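PDB 6BSN: bifunctional protein PutA from Bradyrhizobium diazoefficiens, which probably oxidises proline to glutamate in two steps, joining an FAD-dependent proline dehydrogenase and an NAD-dependent aldehyde dehydrogenase in one chain. Local coordinates for residues 618-623 against 969-974; 790-795 against 886-891; 872-877 against 892-897. The protein carries 1 engineered substitution. All blocks are in the same frame, centred on the assembly; numbering follows the deposited sequence.

Interaction 1. Residues 618-623 against 969-974; sequences CRYYAA and GGPHYL. With PRO (proline), chain R; SO4 (sulfate ion), chain K.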
loop_
_atom_site.group_PDB
_atom_site.type_symbol
_atom_site.label_atom_id
_atom_site.label_comp_id
_atom_site.label_asym_id
_atom_site.label_seq_id
_atom_site.Cartn_x
_atom_site.Cartn_y
_atom_site.Cartn_z
ATOM N N CYS A 618 21.644 25.632 12.842
ATOM C CA CYS A 618 22.504 24.452 12.856
ATOM C C CYS A 618 21.719 23.196 12.484
ATOM O O CYS A 618 22.143 22.420 11.615
ATOM C CB CYS A 618 23.172 24.287 14.222
ATOM S SG CYS A 618 24.376 25.588 14.656
ATOM N N ARG A 619 20.562 22.983 13.120
ATOM C CA ARG A 619 19.829 21.741 12.878
ATOM C C ARG A 619 19.250 21.698 11.474
ATOM O O ARG A 619 19.241 20.642 10.835
ATOM C CB ARG A 619 18.722 21.553 13.915
ATOM C CG ARG A 619 19.223 21.546 15.347
ATOM C CD ARG A 619 18.258 20.821 16.272
ATOM N NE ARG A 619 18.828 20.686 17.600
ATOM C CZ ARG A 619 18.683 21.576 18.573
ATOM N NH1 ARG A 619 17.966 22.676 18.363
ATOM N NH2 ARG A 619 19.261 21.367 19.745
ATOM N N TYR A 620 18.804 22.844 10.964
ATOM C CA TYR A 620 18.149 22.881 9.660
ATOM C C TYR A 620 19.143 22.653 8.530
ATOM O O TYR A 620 18.904 21.826 7.638
ATOM C CB TYR A 620 17.429 24.215 9.485
ATOM C CG TYR A 620 16.790 24.343 8.136
ATOM C CD1 TYR A 620 17.375 25.118 7.145
ATOM C CD2 TYR A 620 15.626 23.645 7.830
ATOM C CE1 TYR A 620 16.796 25.237 5.899
ATOM C CE2 TYR A 620 15.039 23.747 6.556
ATOM C CZ TYR A 620 15.629 24.555 5.610
ATOM O OH TYR A 620 15.094 24.667 4.343
ATOM N N TYR A 621 20.259 23.392 8.533
ATOM C CA TYR A 621 21.307 23.135 7.546
ATOM C C TYR A 621 21.871 21.724 7.681
ATOM O O TYR A 621 22.259 21.112 6.677
ATOM C CB TYR A 621 22.428 24.174 7.655
ATOM C CG TYR A 621 21.936 25.566 7.278
ATOM C CD1 TYR A 621 20.896 25.725 6.357
ATOM C CD2 TYR A 621 22.500 26.710 7.848
ATOM C CE1 TYR A 621 20.428 26.999 6.007
ATOM C CE2 TYR A 621 22.038 27.982 7.513
ATOM C CZ TYR A 621 21.009 28.122 6.596
ATOM O OH TYR A 621 20.580 29.379 6.273
ATOM N N ALA A 622 21.911 21.171 8.893
ATOM C CA ALA A 622 22.353 19.783 8.999
ATOM C C ALA A 622 21.356 18.852 8.316
ATOM O O ALA A 622 21.749 17.959 7.558
ATOM C CB ALA A 622 22.571 19.377 10.458
ATOM N N ALA A 623 20.053 19.046 8.561
ATOM C CA ALA A 623 19.065 18.180 7.914
ATOM C C ALA A 623 19.081 18.372 6.400
ATOM O O ALA A 623 19.087 17.403 5.636
ATOM C CB ALA A 623 17.669 18.456 8.475
ATOM N N GLY A 969 17.876 29.968 5.636
ATOM C CA GLY A 969 16.868 29.167 6.302
ATOM C C GLY A 969 15.823 28.553 5.398
ATOM O O GLY A 969 14.741 28.203 5.879
ATOM N N GLY A 970 16.112 28.422 4.100
ATOM C CA GLY A 970 15.228 27.773 3.161
ATOM C C GLY A 970 15.945 26.707 2.343
ATOM O O GLY A 970 17.161 26.523 2.436
ATOM N N PRO A 971 15.198 25.980 1.513
ATOM C CA PRO A 971 15.751 24.781 0.859
ATOM C C PRO A 971 16.679 25.059 -0.313
ATOM O O PRO A 971 17.161 24.109 -0.924
ATOM C CB PRO A 971 14.493 24.033 0.376
ATOM C CG PRO A 971 13.464 25.147 0.168
ATOM C CD PRO A 971 13.756 26.152 1.276
ATOM N N HIS A 972 16.917 26.308 -0.689
ATOM C CA HIS A 972 17.821 26.587 -1.791
ATOM C C HIS A 972 19.138 27.180 -1.321
ATOM O O HIS A 972 19.969 27.552 -2.149
ATOM C CB HIS A 972 17.147 27.511 -2.798
ATOM C CG HIS A 972 15.917 26.922 -3.397
ATOM N ND1 HIS A 972 14.647 27.276 -2.987
ATOM C CD2 HIS A 972 15.756 25.968 -4.343
ATOM C CE1 HIS A 972 13.758 26.581 -3.670
ATOM N NE2 HIS A 972 14.405 25.780 -4.499
ATOM N N TYR A 973 19.360 27.245 -0.017
ATOM C CA TYR A 973 20.518 27.955 0.499
ATOM C C TYR A 973 21.804 27.156 0.319
ATOM O O TYR A 973 22.776 27.668 -0.239
ATOM C CB TYR A 973 20.304 28.268 1.968
ATOM C CG TYR A 973 21.194 29.360 2.511
ATOM C CD1 TYR A 973 21.104 30.661 2.023
ATOM C CD2 TYR A 973 22.094 29.104 3.543
ATOM C CE1 TYR A 973 21.888 31.679 2.555
ATOM C CE2 TYR A 973 22.885 30.110 4.075
ATOM C CZ TYR A 973 22.779 31.392 3.573
ATOM O OH TYR A 973 23.552 32.388 4.099
ATOM N N LEU A 974 21.833 25.912 0.813
ATOM C CA LEU A 974 23.092 25.177 0.895
ATOM C C LEU A 974 23.701 24.950 -0.480
ATOM O O LEU A 974 24.921 25.052 -0.640
ATOM C CB LEU A 974 22.901 23.838 1.605
ATOM C CG LEU A 974 22.593 23.891 3.102
ATOM C CD1 LEU A 974 22.792 22.521 3.767
ATOM C CD2 LEU A 974 23.434 24.946 3.768
HETATM N N PRO R . 17.006 31.370 -7.149
HETATM C CA PRO R . 18.139 31.360 -6.257
HETATM C C PRO R . 19.437 31.520 -7.072
HETATM O O PRO R . 19.512 32.476 -7.908
HETATM C CB PRO R . 18.106 30.088 -5.453
HETATM C CG PRO R . 16.626 29.724 -5.440
HETATM C CD PRO R . 15.956 30.620 -6.528
HETATM O OXT PRO R . 20.397 30.711 -6.903
HETATM S S SO4 K . 19.893 18.162 21.710
HETATM O O1 SO4 K . 18.834 17.162 21.742
HETATM O O2 SO4 K . 19.891 18.841 20.418
HETATM O O3 SO4 K . 19.667 19.136 22.783
HETATM O O4 SO4 K . 21.175 17.488 21.888
#
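The rings of Tyr-621 and Tyr-973 lie nearly parallel, planes 15° apart, but are slid so far that they hardly overlap; their centroids stand 5.3 Å apart. CD2 of Tyr-973 comes obliquely to the phenol end of Tyr-621, 3.4 Å from its CZ, while Leu-974 CD2 lies 3.7 Å from Tyr-621 CD1, also at a slant. At the ring edge the hydroxyl takes a hydrogen bond: Gly-969 N donates to Tyr-621 OH over 2.8 Å at 155°. Tyr-620, its CG trans to the backbone N (chi1 177°), reaches the same loop: Gly-970 lies at its ring edge, and Gly-969 C comes obliquely, 3.5 Å from Tyr-620 CE1. Helix 604-629 thus sets two tyrosines against the loop before strand 978-986, with Ala-672 of helix 664-675 touching Tyr-973 and Leu-974. CB and CG of His-972 lie close to CG of a bound proline, and its ND1 hydrogen-bonds Glu-980 of the second subunit. Gly-969 has a positive phi, which favours glycine. Its N-H to Tyr-621 OH is the single hydrogen bond between the two segments; the rest is packing of rings, leucine methyls and backbone, the Tyr-620 hydroxyl lying against the Gly-970–Pro-971 peptide, whose proline nitrogen has no hydrogen to offer.

Interaction 2. Residues 790-795 against 886-891; sequences AGQRAS and EVFGPI. Engineered in segment 790-795: Ala-794 (natural residue Cys). With PRO (proline), chain D; PRO (proline), chain H.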
loop_
_atom_site.group_PDB
_atom_site.type_symbol
_atom_site.label_atom_id
_atom_site.label_comp_id
_atom_site.label_asym_id
_atom_site.label_seq_id
_atom_site.Cartn_x
_atom_site.Cartn_y
_atom_site.Cartn_z
ATOM N N ALA A 790 15.044 48.187 18.674
ATOM C CA ALA A 790 15.332 49.565 18.259
ATOM C C ALA A 790 15.352 49.710 16.736
ATOM O O ALA A 790 16.103 50.516 16.184
ATOM C CB ALA A 790 16.655 50.053 18.865
ATOM N N GLY A 791 14.527 48.933 16.034
ATOM C CA GLY A 791 14.548 48.991 14.592
ATOM C C GLY A 791 15.828 48.484 13.962
ATOM O O GLY A 791 16.042 48.707 12.768
ATOM N N GLN A 792 16.691 47.829 14.732
ATOM C CA GLN A 792 17.977 47.336 14.228
ATOM C C GLN A 792 17.816 45.920 13.665
ATOM O O GLN A 792 18.443 44.951 14.103
ATOM C CB GLN A 792 19.040 47.395 15.328
ATOM C CG GLN A 792 19.342 48.821 15.822
ATOM C CD GLN A 792 20.453 48.884 16.872
ATOM O OE1 GLN A 792 21.350 49.730 16.806
ATOM N NE2 GLN A 792 20.389 47.997 17.844
ATOM N N ARG A 793 16.954 45.824 12.656
ATOM C CA ARG A 793 16.674 44.577 11.951
ATOM C C ARG A 793 16.503 44.903 10.479
ATOM O O ARG A 793 15.874 45.903 10.132
ATOM C CB ARG A 793 15.396 43.900 12.442
ATOM C CG ARG A 793 15.418 43.349 13.842
ATOM C CD ARG A 793 14.030 42.800 14.164
ATOM N NE ARG A 793 13.940 42.182 15.484
ATOM C CZ ARG A 793 13.884 40.873 15.698
ATOM N NH1 ARG A 793 13.912 40.034 14.674
ATOM N NH2 ARG A 793 13.801 40.407 16.938
ATOM N N ALA A 794 17.054 44.056 9.618
ATOM C CA ALA A 794 16.934 44.289 8.185
ATOM C C ALA A 794 15.490 44.180 7.733
ATOM O O ALA A 794 15.108 44.788 6.727
ATOM C CB ALA A 794 17.819 43.300 7.414
ATOM N N SER A 795 14.686 43.408 8.466
ATOM C CA SER A 795 13.279 43.154 8.177
ATOM C C SER A 795 12.337 44.246 8.687
ATOM O O SER A 795 11.128 44.162 8.436
ATOM C CB SER A 795 12.867 41.843 8.838
ATOM O OG SER A 795 13.107 41.936 10.246
ATOM N N GLU A 886 17.417 53.340 3.700
ATOM C CA GLU A 886 17.198 52.514 4.872
ATOM C C GLU A 886 17.803 53.210 6.086
ATOM O O GLU A 886 18.999 53.491 6.106
ATOM C CB GLU A 886 17.817 51.137 4.670
ATOM C CG GLU A 886 17.751 50.243 5.916
ATOM C CD GLU A 886 18.573 48.964 5.758
ATOM O OE1 GLU A 886 19.788 49.063 5.452
ATOM O OE2 GLU A 886 17.995 47.864 5.938
ATOM N N VAL A 887 16.991 53.522 7.087
ATOM C CA VAL A 887 17.503 54.153 8.297
ATOM C C VAL A 887 17.356 53.142 9.427
ATOM O O VAL A 887 16.239 52.791 9.831
ATOM C CB VAL A 887 16.799 55.479 8.595
ATOM C CG1 VAL A 887 17.280 56.032 9.920
ATOM C CG2 VAL A 887 17.131 56.470 7.482
ATOM N N PHE A 888 18.495 52.675 9.933
ATOM C CA PHE A 888 18.574 51.432 10.709
ATOM C C PHE A 888 18.329 51.728 12.191
ATOM O O PHE A 888 19.200 51.585 13.043
ATOM C CB PHE A 888 19.935 50.766 10.472
ATOM C CG PHE A 888 19.906 49.275 10.572
ATOM C CD1 PHE A 888 19.336 48.511 9.563
ATOM C CD2 PHE A 888 20.442 48.633 11.678
ATOM C CE1 PHE A 888 19.298 47.132 9.659
ATOM C CE2 PHE A 888 20.411 47.251 11.787
ATOM C CZ PHE A 888 19.844 46.493 10.776
ATOM N N GLY A 889 17.101 52.162 12.486
ATOM C CA GLY A 889 16.746 52.567 13.827
ATOM C C GLY A 889 15.248 52.584 14.032
ATOM O O GLY A 889 14.476 52.231 13.132
ATOM N N PRO A 890 14.803 52.986 15.230
ATOM C CA PRO A 890 13.368 52.911 15.579
ATOM C C PRO A 890 12.586 54.111 15.053
ATOM O O PRO A 890 12.007 54.891 15.808
ATOM C CB PRO A 890 13.408 52.865 17.111
ATOM C CG PRO A 890 14.596 53.750 17.465
ATOM C CD PRO A 890 15.615 53.557 16.329
ATOM N N ILE A 891 12.561 54.258 13.732
ATOM C CA ILE A 891 12.054 55.461 13.080
ATOM C C ILE A 891 11.053 55.012 12.016
ATOM O O ILE A 891 11.439 54.521 10.950
ATOM C CB ILE A 891 13.175 56.315 12.473
ATOM C CG1 ILE A 891 14.191 56.707 13.546
ATOM C CG2 ILE A 891 12.597 57.596 11.849
ATOM C CD1 ILE A 891 15.462 57.330 12.970
HETATM N N PRO D . 16.131 37.679 10.774
HETATM C CA PRO D . 15.679 39.031 11.071
HETATM C C PRO D . 14.145 39.074 11.162
HETATM O O PRO D . 13.456 38.247 10.524
HETATM C CB PRO D . 16.175 39.980 10.009
HETATM C CG PRO D . 17.239 39.165 9.273
HETATM C CD PRO D . 16.834 37.676 9.529
HETATM O OXT PRO D . 13.583 39.943 11.864
HETATM N N PRO H . 23.792 48.773 7.531
HETATM C CA PRO H . 24.262 47.783 8.484
HETATM C C PRO H . 23.546 46.449 8.192
HETATM O O PRO H . 22.900 46.347 7.114
HETATM C CB PRO H . 24.005 48.246 9.900
HETATM C CG PRO H . 23.330 49.610 9.753
HETATM C CD PRO H . 23.045 49.774 8.228
HETATM O OXT PRO H . 23.604 45.474 9.002
HETATM O O HOH W 1 21.680 51.407 14.630
HETATM O O HOH W 2 15.753 47.615 7.212
#
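The loops holding Gly-791 and Pro-890 run roughly antiparallel, 153° apart, and close to 4.2 Å between the CA atoms of those two residues. No direct hydrogen bond joins them. Instead Ala-790 O receives a CA-H...O contact from Gly-889 CA at 3.2 Å, and Gly-791 CA points its hydrogen at Gly-889 O. A side chain on Gly-791 would run into that same carbonyl, and its positive phi suits glycine as well. Inverse gamma turns centred on Gln-792, Phe-888 and Pro-890 give both backbones their sharp kinks. Phe-888 fills the space between them: Gly-791 O lies over one ring face, a bound proline over the opposite one, and Gln-792 CA approaches CE2 obliquely at 3.4 Å. The 790-795 loop carries the predicted catalytic position of the aldehyde dehydrogenase section, Ala-794, engineered from cysteine; Glu-886 is an NAD(+)-binding residue, though no NAD(+) is bound here. Water bridges the loops: one molecule donates to Gln-792 OE1 (2.8 Å) and to Phe-888 O, with the glutamine oxygen also bonded to Ile-837 N. A second water sits between Ala-794 O and Glu-886 OE2, 2.6 Å from the latter, which Gly-763 N also holds. On the far side of the 790-795 loop, Arg-793 NH1 (2.8 Å) and Ser-795 OG (2.6 Å) both donate to OXT of another proline. The arginine arm runs straight from CG to NE, where NE bonds Ser-789 OG and NH2 forms a salt bridge with Asp-606.

Interaction 3. Residues 872-877 against 892-897; sequences PHIFEL and LHVVRY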
loop_
_atom_site.group_PDB
_atom_site.type_symbol
_atom_site.label_atom_id
_atom_site.label_comp_id
_atom_site.label_asym_id
_atom_site.label_seq_id
_atom_site.Cartn_x
_atom_site.Cartn_y
_atom_site.Cartn_z
ATOM N N PRO A 872 11.787 55.572 19.878
ATOM C CA PRO A 872 10.893 55.458 18.718
ATOM C C PRO A 872 10.452 56.831 18.213
ATOM O O PRO A 872 10.131 57.728 18.997
ATOM C CB PRO A 872 9.700 54.658 19.267
ATOM C CG PRO A 872 10.223 53.922 20.451
ATOM C CD PRO A 872 11.277 54.829 21.047
ATOM N N HIS A 873 10.440 56.989 16.889
ATOM C CA HIS A 873 9.956 58.196 16.236
ATOM C C HIS A 873 8.942 57.825 15.163
ATOM O O HIS A 873 9.021 56.754 14.553
ATOM C CB HIS A 873 11.102 59.004 15.594
ATOM C CG HIS A 873 11.852 59.849 16.565
ATOM N ND1 HIS A 873 12.580 59.319 17.605
ATOM C CD2 HIS A 873 11.982 61.193 16.661
ATOM C CE1 HIS A 873 13.122 60.298 18.305
ATOM N NE2 HIS A 873 12.778 61.446 17.751
ATOM N N ILE A 874 7.972 58.710 14.942
ATOM C CA ILE A 874 6.977 58.497 13.899
ATOM C C ILE A 874 6.846 59.774 13.103
ATOM O O ILE A 874 6.496 60.816 13.660
ATOM C CB ILE A 874 5.606 58.078 14.450
ATOM C CG1 ILE A 874 5.732 56.845 15.345
ATOM C CG2 ILE A 874 4.690 57.792 13.297
ATOM C CD1 ILE A 874 4.430 56.493 16.052
ATOM N N PHE A 875 7.116 59.692 11.805
ATOM C CA PHE A 875 6.981 60.822 10.903
ATOM C C PHE A 875 5.975 60.478 9.818
ATOM O O PHE A 875 5.897 59.335 9.362
ATOM C CB PHE A 875 8.326 61.191 10.240
ATOM C CG PHE A 875 9.347 61.744 11.188
ATOM C CD1 PHE A 875 10.322 60.924 11.730
ATOM C CD2 PHE A 875 9.343 63.094 11.524
ATOM C CE1 PHE A 875 11.272 61.437 12.605
ATOM C CE2 PHE A 875 10.274 63.610 12.406
ATOM C CZ PHE A 875 11.248 62.785 12.942
ATOM N N GLU A 876 5.214 61.474 9.389
ATOM C CA GLU A 876 4.297 61.305 8.273
ATOM C C GLU A 876 4.849 62.072 7.085
ATOM O O GLU A 876 5.256 63.230 7.215
ATOM C CB GLU A 876 2.868 61.776 8.596
ATOM C CG GLU A 876 1.958 61.719 7.353
ATOM C CD GLU A 876 0.472 61.938 7.652
ATOM O OE1 GLU A 876 -0.333 61.888 6.691
ATOM O OE2 GLU A 876 0.116 62.172 8.829
ATOM N N LEU A 877 4.878 61.419 5.944
ATOM C CA LEU A 877 5.384 62.031 4.738
ATOM C C LEU A 877 4.229 62.405 3.827
ATOM O O LEU A 877 3.150 61.814 3.875
ATOM C CB LEU A 877 6.329 61.073 4.011
ATOM C CG LEU A 877 7.357 60.341 4.865
ATOM C CD1 LEU A 877 7.943 59.134 4.099
ATOM C CD2 LEU A 877 8.450 61.293 5.309
ATOM N N LEU A 892 9.769 55.175 12.307
ATOM C CA LEU A 892 8.700 54.798 11.393
ATOM C C LEU A 892 8.294 55.992 10.536
ATOM O O LEU A 892 8.203 57.117 11.029
ATOM C CB LEU A 892 7.486 54.302 12.185
ATOM C CG LEU A 892 6.202 54.050 11.421
ATOM C CD1 LEU A 892 6.399 52.863 10.489
ATOM C CD2 LEU A 892 5.057 53.809 12.399
ATOM N N HIS A 893 8.033 55.737 9.260
ATOM C CA HIS A 893 7.490 56.733 8.353
ATOM C C HIS A 893 6.120 56.265 7.875
ATOM O O HIS A 893 5.927 55.076 7.613
ATOM C CB HIS A 893 8.442 56.975 7.164
ATOM C CG HIS A 893 9.849 57.303 7.573
ATOM N ND1 HIS A 893 10.754 56.342 7.974
ATOM C CD2 HIS A 893 10.498 58.490 7.663
ATOM C CE1 HIS A 893 11.902 56.922 8.279
ATOM N NE2 HIS A 893 11.773 58.224 8.102
ATOM N N VAL A 894 5.163 57.197 7.767
ATOM C CA VAL A 894 3.771 56.860 7.467
ATOM C C VAL A 894 3.269 57.733 6.325
ATOM O O VAL A 894 3.443 58.956 6.343
ATOM C CB VAL A 894 2.872 57.028 8.709
ATOM C CG1 VAL A 894 1.452 56.563 8.410
ATOM C CG2 VAL A 894 3.480 56.281 9.909
ATOM N N VAL A 895 2.641 57.108 5.338
ATOM C CA VAL A 895 1.973 57.798 4.239
ATOM C C VAL A 895 0.509 57.370 4.250
ATOM O O VAL A 895 0.213 56.167 4.259
ATOM C CB VAL A 895 2.624 57.465 2.878
ATOM C CG1 VAL A 895 1.791 58.019 1.714
ATOM C CG2 VAL A 895 4.075 57.945 2.827
ATOM N N ARG A 896 -0.405 58.338 4.246
ATOM C CA ARG A 896 -1.815 58.006 4.092
ATOM C C ARG A 896 -2.201 58.132 2.619
ATOM O O ARG A 896 -1.629 58.932 1.879
ATOM C CB ARG A 896 -2.710 58.882 4.991
ATOM C CG ARG A 896 -2.813 60.353 4.678
ATOM C CD ARG A 896 -3.730 61.057 5.709
ATOM N NE ARG A 896 -3.003 61.405 6.933
ATOM C CZ ARG A 896 -3.557 61.544 8.129
ATOM N NH1 ARG A 896 -2.803 61.861 9.172
ATOM N NH2 ARG A 896 -4.866 61.369 8.281
ATOM N N TYR A 897 -3.118 57.271 2.173
ATOM C CA TYR A 897 -3.437 57.172 0.751
ATOM C C TYR A 897 -4.935 56.943 0.575
ATOM O O TYR A 897 -5.621 56.431 1.467
ATOM C CB TYR A 897 -2.625 56.040 0.051
ATOM C CG TYR A 897 -3.056 54.613 0.371
ATOM C CD1 TYR A 897 -3.879 53.898 -0.494
ATOM C CD2 TYR A 897 -2.635 53.989 1.525
ATOM C CE1 TYR A 897 -4.277 52.583 -0.206
ATOM C CE2 TYR A 897 -3.021 52.688 1.829
ATOM C CZ TYR A 897 -3.839 51.987 0.961
ATOM O OH TYR A 897 -4.226 50.701 1.277
HETATM O O HOH W 3 0.575 61.250 4.302
#
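Strands 873-876 and 892-897 pair in parallel inside the mixed sheet of the aldehyde dehydrogenase section, their axes 4.6 Å apart and inclined at 28°. Phe-875 straddles His-893: its N donates to Leu-892 O (2.9 Å) and its O accepts from Val-894 N (2.8 Å). The bonds Leu-892 N to His-873 O and Leu-877 N to Val-894 O extend this parallel pattern at its two ends. Ile-874, Leu-892 and Val-894 share one face, Ile-874 CG2 meeting Val-894 CG2 at 3.9 Å, and helix 775-787 packs on it through Phe-787. Phe-875 and His-893 take the other face, the histidine bonded to His-848 and to Arg-798 O; Leu-877 CD1 rests on His-893 CB. In the sheet order strand 857-861 flanks 873-876 antiparallel, and 797-803 flanks 891-897 in parallel. At the C-terminal end Arg-896 grips Glu-876 side-on: NE to OE1 (2.7 Å) and NH1 to the syn lone pair of OE2 (3.0 Å), both bonds almost straight, the planes 16° apart. A turn at chi3 (83°) brings the guanidinium round to the extended glutamate. Replacing Arg-896 by a leucine would probably leave the buried Glu-876 carboxylate without its close charge partner, left to His-859, water and a weak, long pair with Arg-857, and would strip Asp-808 of its mate. That water donates to Glu-876 OE1 and Leu-877 O and accepts from Arg-896 N.

All three contacts lie in the aldehyde dehydrogenase section. Interactions 2 and 3 are neighbours, centres 14 Å apart, and alternate along the chain: 790-795, 872-877, 886-891, then 892-897. They meet where Pro-890 O lies 2.8 Å from His-873 N, a probable hydrogen bond, and loop 886-891 continues at Ile-891 into strand 891-897. Loop 790-795 leads to the adjacent strand 797-803, so interaction 2 places the predicted catalytic position and an NAD(+)-binding residue in loops entering neighbouring strands. Interaction 1 brackets the others in sequence, its centre 26 Å from interaction 2 and 37 Å from interaction 3; its loop, before strand 978-986 of a different sheet, also reaches the second subunit through His-972.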